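Local atomic coordinates of putative adenosine kinase (Schistosoma mansoni, PDB entry 3VAS), a protein that probably catalyses the phosphorylation of adenosine to AMP, as an adenosine kinase of the ribokinase (pfkB) family, and binds adenosine in its nucleoside pocket. Residues D68-K73 with A142-E147; E61-I66 with S151-L156; H251-D256 with A262-D267. One frame throughout, in Å; residues are numbered along the deposited sequence.

Contact 1: residues D68-K73 with A142-E147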
loop_
_atom_site.group_PDB
_atom_site.type_symbol
_atom_site.label_atom_id
_atom_site.label_comp_id
_atom_site.label_asym_id
_atom_site.label_seq_id
_atom_site.Cartn_x
_atom_site.Cartn_y
_atom_site.Cartn_z
ATOM N N ASP A 68 -5.977 17.485 -17.052
ATOM C CA ASP A 68 -5.649 18.621 -17.905
ATOM C C ASP A 68 -5.571 19.888 -17.066
ATOM O O ASP A 68 -4.742 20.763 -17.318
ATOM C CB ASP A 68 -6.695 18.798 -19.007
ATOM C CG ASP A 68 -6.590 17.742 -20.091
ATOM O OD1 ASP A 68 -5.460 17.291 -20.378
ATOM O OD2 ASP A 68 -7.640 17.365 -20.658
ATOM N N GLU A 69 -6.433 19.971 -16.057
ATOM C CA GLU A 69 -6.527 21.165 -15.228
ATOM C C GLU A 69 -5.275 21.410 -14.381
ATOM O O GLU A 69 -4.734 22.516 -14.380
ATOM C CB GLU A 69 -7.773 21.119 -14.341
ATOM C CG GLU A 69 -8.048 22.428 -13.618
ATOM C CD GLU A 69 -9.468 22.527 -13.087
ATOM O OE1 GLU A 69 -10.137 21.479 -12.956
ATOM O OE2 GLU A 69 -9.916 23.657 -12.801
ATOM N N ILE A 70 -4.812 20.389 -13.666
ATOM C CA ILE A 70 -3.626 20.554 -12.823
ATOM C C ILE A 70 -2.357 20.699 -13.659
ATOM O O ILE A 70 -1.330 21.157 -13.166
ATOM C CB ILE A 70 -3.444 19.393 -11.830
ATOM C CG1 ILE A 70 -3.126 18.097 -12.576
ATOM C CG2 ILE A 70 -4.673 19.241 -10.950
ATOM C CD1 ILE A 70 -2.910 16.917 -11.663
ATOM N N GLN A 71 -2.436 20.316 -14.928
ATOM C CA GLN A 71 -1.293 20.415 -15.829
ATOM C C GLN A 71 -1.043 21.868 -16.230
ATOM O O GLN A 71 -0.032 22.190 -16.857
ATOM C CB GLN A 71 -1.511 19.540 -17.066
ATOM C CG GLN A 71 -0.228 19.030 -17.699
ATOM C CD GLN A 71 0.615 18.213 -16.734
ATOM O OE1 GLN A 71 1.825 18.421 -16.623
ATOM N NE2 GLN A 71 -0.018 17.274 -16.034
ATOM N N LYS A 72 -1.971 22.744 -15.859
ATOM C CA LYS A 72 -1.832 24.169 -16.124
ATOM C C LYS A 72 -1.169 24.855 -14.935
ATOM O O LYS A 72 -0.812 26.031 -14.995
ATOM C CB LYS A 72 -3.201 24.788 -16.409
ATOM C CG LYS A 72 -3.860 24.227 -17.653
ATOM C CD LYS A 72 -5.295 24.687 -17.792
ATOM C CE LYS A 72 -5.867 24.246 -19.127
ATOM N NZ LYS A 72 -5.115 24.852 -20.265
ATOM N N LYS A 73 -1.008 24.103 -13.856
ATOM C CA LYS A 73 -0.377 24.614 -12.651
ATOM C C LYS A 73 1.137 24.496 -12.766
ATOM O O LYS A 73 1.650 23.538 -13.344
ATOM C CB LYS A 73 -0.866 23.829 -11.434
ATOM C CG LYS A 73 -1.146 24.683 -10.217
ATOM C CD LYS A 73 -2.315 25.619 -10.470
ATOM C CE LYS A 73 -2.572 26.519 -9.271
ATOM N NZ LYS A 73 -3.695 27.467 -9.519
ATOM N N ALA A 142 -3.620 12.058 -9.373
ATOM C CA ALA A 142 -3.579 13.481 -9.101
ATOM C C ALA A 142 -3.563 13.628 -7.592
ATOM O O ALA A 142 -4.526 13.255 -6.921
ATOM C CB ALA A 142 -4.783 14.185 -9.699
ATOM N N VAL A 143 -2.456 14.136 -7.055
ATOM C CA VAL A 143 -2.345 14.342 -5.614
ATOM C C VAL A 143 -2.484 15.828 -5.311
ATOM O O VAL A 143 -1.568 16.613 -5.553
ATOM C CB VAL A 143 -1.019 13.796 -5.056
ATOM C CG1 VAL A 143 -0.996 13.891 -3.532
ATOM C CG2 VAL A 143 -0.815 12.355 -5.504
ATOM N N LEU A 144 -3.645 16.208 -4.794
ATOM C CA LEU A 144 -3.969 17.613 -4.584
ATOM C C LEU A 144 -3.598 18.065 -3.176
ATOM O O LEU A 144 -4.205 17.638 -2.196
ATOM C CB LEU A 144 -5.453 17.857 -4.851
ATOM C CG LEU A 144 -5.844 18.213 -6.289
ATOM C CD1 LEU A 144 -5.351 17.181 -7.295
ATOM C CD2 LEU A 144 -7.350 18.390 -6.394
ATOM N N VAL A 145 -2.593 18.927 -3.076
ATOM C CA VAL A 145 -2.108 19.358 -1.772
ATOM C C VAL A 145 -2.514 20.795 -1.448
ATOM O O VAL A 145 -2.372 21.697 -2.277
ATOM C CB VAL A 145 -0.572 19.208 -1.662
ATOM C CG1 VAL A 145 -0.068 19.772 -0.338
ATOM C CG2 VAL A 145 -0.168 17.744 -1.812
ATOM N N SER A 146 -3.035 20.996 -0.243
ATOM C CA SER A 146 -3.273 22.339 0.264
ATOM C C SER A 146 -3.154 22.342 1.782
ATOM O O SER A 146 -3.074 21.288 2.412
ATOM C CB SER A 146 -4.645 22.860 -0.174
ATOM O OG SER A 146 -5.689 22.055 0.339
ATOM N N GLU A 147 -3.133 23.533 2.368
ATOM C CA GLU A 147 -3.051 23.659 3.814
ATOM C C GLU A 147 -4.319 23.110 4.463
ATOM O O GLU A 147 -4.281 22.578 5.571
ATOM C CB GLU A 147 -2.829 25.119 4.209
ATOM C CG GLU A 147 -2.603 25.333 5.693
ATOM C CD GLU A 147 -2.287 26.776 6.024
ATOM O OE1 GLU A 147 -1.272 27.293 5.509
ATOM O OE2 GLU A 147 -3.055 27.396 6.790
#
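Ala142 opens the strand side of this contact by offering its methyl group to Ile70, the residue with which the helix 65-70 comes down on a face of the small lid domain that ribokinase-family enzymes carry beside their large alpha/beta domain. CB of Ala142 points at the helix and meets Ile70 CD1 at 3.9 Å, the closest approach between 68-73 and 142-147. That methyl is the whole of the alanine side chain, and it is also touched by Tyr67 from one turn earlier in the helix.

Val143 turns its side chain to the other face of the strand, and its backbone is bonded to Ile37 and Val39 of strand 27-40. Leu144 comes back to the helix side. From a CB set to one side, it brings CD1 to 4.2 Å from Ile70 CG2. The two branches of one isoleucine are thus shared between two strand residues, CD1 to Ala142 and CG2 to Leu144. Met45 packs on both Ile70 and Leu144, and Val39 does the same, so helix 44-48 and strand 27-40 also line the small apolar patch.

No hydrogen bond crosses; the contact is purely apolar and buries about 92 Å². Glu69 makes a salt bridge to Lys48 and a hydrogen bond to Tyr49 OH, and Lys73 a salt bridge to Asp42. A type I turn runs from Ile70 to Lys73, with Lys73 N bonded to Ile70 O at 3.0 Å. Within Ile70, CG1 sits between the backbone N and the carbonyl carbon (chi1 67°), and the extended chi2 of 179° carries CD1 on toward Ala142 CB.

Contact 2: residues E61-I66 with S151-L156. With ADN (adenosine), chain C.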
loop_
_atom_site.group_PDB
_atom_site.type_symbol
_atom_site.label_atom_id
_atom_site.label_comp_id
_atom_site.label_asym_id
_atom_site.label_seq_id
_atom_site.Cartn_x
_atom_site.Cartn_y
_atom_site.Cartn_z
ATOM N N GLU A 61 -16.021 9.718 -14.945
ATOM C CA GLU A 61 -16.017 10.646 -16.074
ATOM C C GLU A 61 -16.029 12.108 -15.620
ATOM O O GLU A 61 -15.372 12.956 -16.226
ATOM C CB GLU A 61 -17.172 10.358 -17.040
ATOM C CG GLU A 61 -16.965 10.949 -18.432
ATOM C CD GLU A 61 -15.632 10.537 -19.058
ATOM O OE1 GLU A 61 -15.242 9.355 -18.923
ATOM O OE2 GLU A 61 -14.968 11.399 -19.680
ATOM N N LYS A 62 -16.749 12.389 -14.536
ATOM C CA LYS A 62 -16.808 13.743 -13.988
ATOM C C LYS A 62 -15.459 14.235 -13.453
ATOM O O LYS A 62 -15.261 15.436 -13.277
ATOM C CB LYS A 62 -17.869 13.839 -12.890
ATOM C CG LYS A 62 -17.578 13.019 -11.644
ATOM C CD LYS A 62 -18.738 13.091 -10.658
ATOM C CE LYS A 62 -18.433 12.331 -9.373
ATOM N NZ LYS A 62 -19.656 12.144 -8.535
ATOM N N HIS A 63 -14.539 13.308 -13.201
ATOM C CA HIS A 63 -13.226 13.651 -12.647
ATOM C C HIS A 63 -12.183 13.939 -13.720
ATOM O O HIS A 63 -11.155 14.535 -13.429
ATOM C CB HIS A 63 -12.697 12.522 -11.761
ATOM C CG HIS A 63 -13.521 12.272 -10.537
ATOM N ND1 HIS A 63 -14.271 11.129 -10.365
ATOM C CD2 HIS A 63 -13.710 13.016 -9.422
ATOM C CE1 HIS A 63 -14.889 11.182 -9.198
ATOM N NE2 HIS A 63 -14.564 12.317 -8.608
ATOM N N MET A 64 -12.452 13.515 -14.954
ATOM C CA MET A 64 -11.412 13.437 -15.981
ATOM C C MET A 64 -10.717 14.749 -16.326
ATOM O O MET A 64 -9.548 14.744 -16.706
ATOM C CB MET A 64 -11.936 12.761 -17.251
ATOM C CG MET A 64 -12.214 11.278 -17.080
ATOM S SD MET A 64 -10.814 10.363 -16.390
ATOM C CE MET A 64 -11.568 8.749 -16.173
ATOM N N THR A 65 -11.417 15.868 -16.180
ATOM C CA THR A 65 -10.823 17.163 -16.522
ATOM C C THR A 65 -9.704 17.572 -15.570
ATOM O O THR A 65 -8.909 18.454 -15.896
ATOM C CB THR A 65 -11.874 18.289 -16.566
ATOM O OG1 THR A 65 -12.613 18.300 -15.338
ATOM C CG2 THR A 65 -12.833 18.089 -17.742
ATOM N N ILE A 66 -9.638 16.926 -14.405
ATOM C CA ILE A 66 -8.664 17.294 -13.377
ATOM C C ILE A 66 -7.220 17.171 -13.874
ATOM O O ILE A 66 -6.362 17.978 -13.512
ATOM C CB ILE A 66 -8.866 16.495 -12.053
ATOM C CG1 ILE A 66 -8.223 17.230 -10.882
ATOM C CG2 ILE A 66 -8.318 15.069 -12.156
ATOM C CD1 ILE A 66 -8.373 16.511 -9.557
ATOM N N SER A 151 -5.829 15.244 -1.044
ATOM C CA SER A 151 -6.786 14.351 -1.674
ATOM C C SER A 151 -6.226 13.782 -2.973
ATOM O O SER A 151 -5.500 14.464 -3.702
ATOM C CB SER A 151 -8.097 15.102 -1.937
ATOM O OG SER A 151 -9.191 14.211 -2.075
ATOM N N MET A 152 -6.574 12.533 -3.263
ATOM C CA MET A 152 -6.074 11.855 -4.454
ATOM C C MET A 152 -7.181 11.425 -5.410
ATOM O O MET A 152 -8.215 10.906 -4.988
ATOM C CB MET A 152 -5.241 10.633 -4.062
ATOM C CG MET A 152 -3.894 10.984 -3.456
ATOM S SD MET A 152 -2.970 9.519 -2.970
ATOM C CE MET A 152 -4.024 8.855 -1.684
ATOM N N VAL A 153 -6.949 11.640 -6.703
ATOM C CA VAL A 153 -7.817 11.103 -7.745
ATOM C C VAL A 153 -6.990 10.217 -8.671
ATOM O O VAL A 153 -6.080 10.690 -9.353
ATOM C CB VAL A 153 -8.508 12.214 -8.555
ATOM C CG1 VAL A 153 -9.513 11.608 -9.542
ATOM C CG2 VAL A 153 -9.199 13.196 -7.618
ATOM N N THR A 154 -7.313 8.929 -8.687
ATOM C CA THR A 154 -6.499 7.946 -9.384
ATOM C C THR A 154 -7.097 7.488 -10.710
ATOM O O THR A 154 -8.248 7.062 -10.767
ATOM C CB THR A 154 -6.280 6.704 -8.507
ATOM O OG1 THR A 154 -5.600 7.092 -7.309
ATOM C CG2 THR A 154 -5.450 5.665 -9.245
ATOM N N TYR A 155 -6.304 7.592 -11.772
ATOM C CA TYR A 155 -6.644 6.993 -13.059
ATOM C C TYR A 155 -5.753 5.772 -13.258
ATOM O O TYR A 155 -4.565 5.901 -13.545
ATOM C CB TYR A 155 -6.440 7.988 -14.206
ATOM C CG TYR A 155 -6.878 7.439 -15.552
ATOM C CD1 TYR A 155 -8.226 7.317 -15.865
ATOM C CD2 TYR A 155 -5.945 7.031 -16.500
ATOM C CE1 TYR A 155 -8.638 6.806 -17.081
ATOM C CE2 TYR A 155 -6.350 6.517 -17.726
ATOM C CZ TYR A 155 -7.698 6.411 -18.008
ATOM O OH TYR A 155 -8.118 5.906 -19.220
ATOM N N LEU A 156 -6.328 4.591 -13.081
ATOM C CA LEU A 156 -5.553 3.356 -13.055
ATOM C C LEU A 156 -4.843 3.050 -14.371
ATOM O O LEU A 156 -3.728 2.525 -14.362
ATOM C CB LEU A 156 -6.430 2.180 -12.627
ATOM C CG LEU A 156 -6.763 2.167 -11.130
ATOM C CD1 LEU A 156 -7.753 1.057 -10.794
ATOM C CD2 LEU A 156 -5.492 2.018 -10.314
HETATM O "O5'" ADN C . -0.385 5.910 -0.107
HETATM C "C5'" ADN C . -0.165 6.932 -1.078
HETATM C "C4'" ADN C . 0.060 6.345 -2.450
HETATM O "O4'" ADN C . -1.122 5.653 -2.882
HETATM C "C3'" ADN C . 0.387 7.340 -3.570
HETATM O "O3'" ADN C . 1.766 7.223 -3.926
HETATM C "C2'" ADN C . -0.487 6.878 -4.757
HETATM O "O2'" ADN C . 0.209 6.719 -5.974
HETATM C "C1'" ADN C . -1.059 5.545 -4.272
HETATM N N9 ADN C . -2.386 5.225 -4.799
HETATM C C8 ADN C . -3.423 6.036 -4.888
HETATM N N7 ADN C . -4.522 5.281 -5.510
HETATM C C5 ADN C . -4.051 3.962 -5.788
HETATM C C6 ADN C . -4.664 2.854 -6.366
HETATM N N6 ADN C . -6.030 2.939 -6.808
HETATM N N1 ADN C . -3.948 1.674 -6.521
HETATM C C2 ADN C . -2.644 1.589 -6.101
HETATM N N3 ADN C . -2.041 2.678 -5.528
HETATM C C4 ADN C . -2.777 3.881 -5.381
#
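Val153 has the largest share of this contact, its two methyls pressed against His63 and Ile66. It lies on strand 150-157 in the lid of the ribokinase-type fold, where one face of the strand looks at the adenosine and the other is covered by 61-66, which runs into helix 65-70. The two methyls divide the work. CG1 lies 4.0 Å from His63 CB and approaches the imidazole obliquely, while CG2 meets Ile66 CD1 at 3.9 Å. With CG1 anti to the backbone N (chi1 -174°), the fork of the valine opens to both neighbours. On the histidine, ND1 is hydrogen-bonded to the backbone N of Glu60, and CG of Lys62 rests over the centre of one ring face, so the ring is held from two directions while its CB side packs on the strand.

Two residues further on, Tyr155 is the second large contributor and Met64 its partner. The methionine chain bends at chi2 and crosses the tyrosine at about a right angle, bringing CE to 3.6 Å from Tyr155 CE1. Its sulfur stands 4.9 Å from the ring centroid, 53° off the ring normal, a Met-aromatic contact of oblique geometry. This pair is only partly buried, in contrast to the Val153 cluster.

Thr154 and Leu156 belong to the adenosine pocket, and Leu156 brings CD2 near the exocyclic amine; SD of Met152 also lies 4.0 Å from C8 of the adenosine. Asp36, Asn32, Asp320 and the backbone of Gly82 and Ala83 also hydrogen-bond the adenosine. On the adenine itself, the hydroxyl OG1 of Thr154 lies 2.8 Å from N7.

Contact 3: residues H251-D256 with A262-D267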
loop_
_atom_site.group_PDB
_atom_site.type_symbol
_atom_site.label_atom_id
_atom_site.label_comp_id
_atom_site.label_asym_id
_atom_site.label_seq_id
_atom_site.Cartn_x
_atom_site.Cartn_y
_atom_site.Cartn_z
ATOM N N HIS A 251 -19.900 -3.913 8.481
ATOM C CA HIS A 251 -20.107 -5.180 9.181
ATOM C C HIS A 251 -21.052 -5.091 10.379
ATOM O O HIS A 251 -21.196 -6.053 11.132
ATOM C CB HIS A 251 -18.768 -5.798 9.596
ATOM C CG HIS A 251 -17.947 -6.275 8.439
ATOM N ND1 HIS A 251 -17.209 -5.421 7.648
ATOM C CD2 HIS A 251 -17.766 -7.514 7.926
ATOM C CE1 HIS A 251 -16.601 -6.113 6.703
ATOM N NE2 HIS A 251 -16.921 -7.386 6.850
ATOM N N GLY A 252 -21.701 -3.947 10.554
ATOM C CA GLY A 252 -22.637 -3.785 11.654
ATOM C C GLY A 252 -21.993 -3.609 13.022
ATOM O O GLY A 252 -22.667 -3.723 14.046
ATOM N N LEU A 253 -20.692 -3.331 13.047
ATOM C CA LEU A 253 -19.997 -3.051 14.299
ATOM C C LEU A 253 -20.271 -1.610 14.729
ATOM O O LEU A 253 -19.434 -0.719 14.545
ATOM C CB LEU A 253 -18.496 -3.294 14.143
ATOM C CG LEU A 253 -18.138 -4.666 13.565
ATOM C CD1 LEU A 253 -16.628 -4.851 13.443
ATOM C CD2 LEU A 253 -18.757 -5.772 14.402
ATOM N N LEU A 254 -21.451 -1.396 15.304
ATOM C CA LEU A 254 -21.945 -0.056 15.619
ATOM C C LEU A 254 -21.143 0.677 16.699
ATOM O O LEU A 254 -20.716 1.813 16.497
ATOM C CB LEU A 254 -23.423 -0.116 16.012
ATOM N N GLU A 255 -20.948 0.031 17.845
ATOM C CA GLU A 255 -20.242 0.652 18.961
ATOM C C GLU A 255 -18.783 0.229 18.990
ATOM O O GLU A 255 -18.448 -0.863 18.528
ATOM C CB GLU A 255 -20.909 0.285 20.287
ATOM N N ASP A 256 -17.930 1.099 19.532
ATOM C CA ASP A 256 -16.505 0.813 19.715
ATOM C C ASP A 256 -15.862 0.383 18.394
ATOM O O ASP A 256 -15.028 -0.524 18.355
ATOM C CB ASP A 256 -16.323 -0.267 20.789
ATOM C CG ASP A 256 -14.964 -0.204 21.459
ATOM O OD1 ASP A 256 -14.395 0.905 21.558
ATOM O OD2 ASP A 256 -14.467 -1.266 21.894
ATOM N N ALA A 262 -10.729 -4.228 14.766
ATOM C CA ALA A 262 -9.441 -4.882 14.977
ATOM C C ALA A 262 -9.645 -6.306 15.482
ATOM O O ALA A 262 -9.012 -7.244 14.999
ATOM C CB ALA A 262 -8.589 -4.079 15.953
ATOM N N ARG A 263 -10.546 -6.454 16.448
ATOM C CA ARG A 263 -10.902 -7.754 17.008
ATOM C C ARG A 263 -11.544 -8.653 15.950
ATOM O O ARG A 263 -11.184 -9.824 15.809
ATOM C CB ARG A 263 -11.846 -7.554 18.202
ATOM C CG ARG A 263 -12.489 -8.816 18.775
ATOM C CD ARG A 263 -11.457 -9.845 19.209
ATOM N NE ARG A 263 -10.365 -9.262 19.976
ATOM C CZ ARG A 263 -9.097 -9.649 19.875
ATOM N NH1 ARG A 263 -8.757 -10.619 19.037
ATOM N NH2 ARG A 263 -8.167 -9.060 20.613
ATOM N N TYR A 264 -12.485 -8.092 15.202
ATOM C CA TYR A 264 -13.205 -8.843 14.180
ATOM C C TYR A 264 -12.274 -9.377 13.092
ATOM O O TYR A 264 -12.347 -10.548 12.724
ATOM C CB TYR A 264 -14.302 -7.974 13.562
ATOM C CG TYR A 264 -15.189 -8.697 12.574
ATOM C CD1 TYR A 264 -16.381 -9.287 12.985
ATOM C CD2 TYR A 264 -14.843 -8.775 11.229
ATOM C CE1 TYR A 264 -17.204 -9.941 12.079
ATOM C CE2 TYR A 264 -15.655 -9.428 10.320
ATOM C CZ TYR A 264 -16.835 -10.006 10.748
ATOM O OH TYR A 264 -17.642 -10.656 9.843
ATOM N N ILE A 265 -11.405 -8.513 12.577
ATOM C CA ILE A 265 -10.474 -8.901 11.520
ATOM C C ILE A 265 -9.485 -9.961 12.007
ATOM O O ILE A 265 -9.180 -10.917 11.294
ATOM C CB ILE A 265 -9.710 -7.680 10.964
ATOM C CG1 ILE A 265 -10.674 -6.747 10.226
ATOM C CG2 ILE A 265 -8.579 -8.121 10.036
ATOM C CD1 ILE A 265 -9.983 -5.576 9.543
ATOM N N ALA A 266 -8.997 -9.788 13.229
ATOM C CA ALA A 266 -8.067 -10.739 13.829
ATOM C C ALA A 266 -8.686 -12.125 13.996
ATOM O O ALA A 266 -7.995 -13.137 13.880
ATOM C CB ALA A 266 -7.579 -10.217 15.179
ATOM N N ASP A 267 -9.987 -12.164 14.266
ATOM C CA ASP A 267 -10.656 -13.421 14.595
ATOM C C ASP A 267 -11.311 -14.132 13.413
ATOM O O ASP A 267 -11.802 -15.249 13.567
ATOM C CB ASP A 267 -11.694 -13.213 15.703
ATOM C CG ASP A 267 -11.065 -12.860 17.033
ATOM O OD1 ASP A 267 -9.820 -12.899 17.144
ATOM O OD2 ASP A 267 -11.823 -12.559 17.976
#
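Tyr264 begins its contact at CB, which lies 3.9 Å from CD1 of Leu253, and the same leucine methyl is still 4.2 Å from CG at the root of the ring. A chi1 of -175° swings CG away from the backbone N and sends the ring out from the helix toward the loop. Leu253 approaches the ring obliquely, its side chain crossing the tyrosine at about a right angle. Further along, CE2 comes within 3.7 Å of His251 CD2, and CZ is only slightly farther from the same atom.

The loop that supplies these partners leaves helix 241-250 through a Schellman motif, with Gly252 at positive phi as its C' residue; Leu253 then centres an inverse gamma turn, and the chain runs on into helix 257-267. Two consecutive helices are thereby joined by a short connection from which His251 and Leu253 lean on the second helix.

The imidazole is fixed from outside: ND1 is bonded to Tyr247 O, NE2 to Asp228, and its ring stacks on that of Tyr247. Against Tyr264 it is turned by 53°, with centroids 5.2 Å apart. At the tip of the tyrosine, OH lies 3.7 Å from His251 CD2.

How the contacts relate
Contacts 1 and 2 are buried and belong together: both draw on helix 65-70, and their strands, 138-145 and 150-157, are antiparallel neighbours, joined by backbone bonds such as Ala142 N to Val153 O (2.8 Å). Leu144 CD2 touches Ile66 CD1, so the two patches merge into one apolar layer behind the adenosine pocket. Contact 1 is aliphatic throughout, whereas contact 2 adds a buried imidazole and, at its partly exposed end, a sulfur-aromatic pair, and its strand also reaches the ligand. Contact 3 stands apart, its centre about 32 Å from that of contact 2, at the surface, where a loop and a helix meet through a tyrosine packed against a histidine and a leucine.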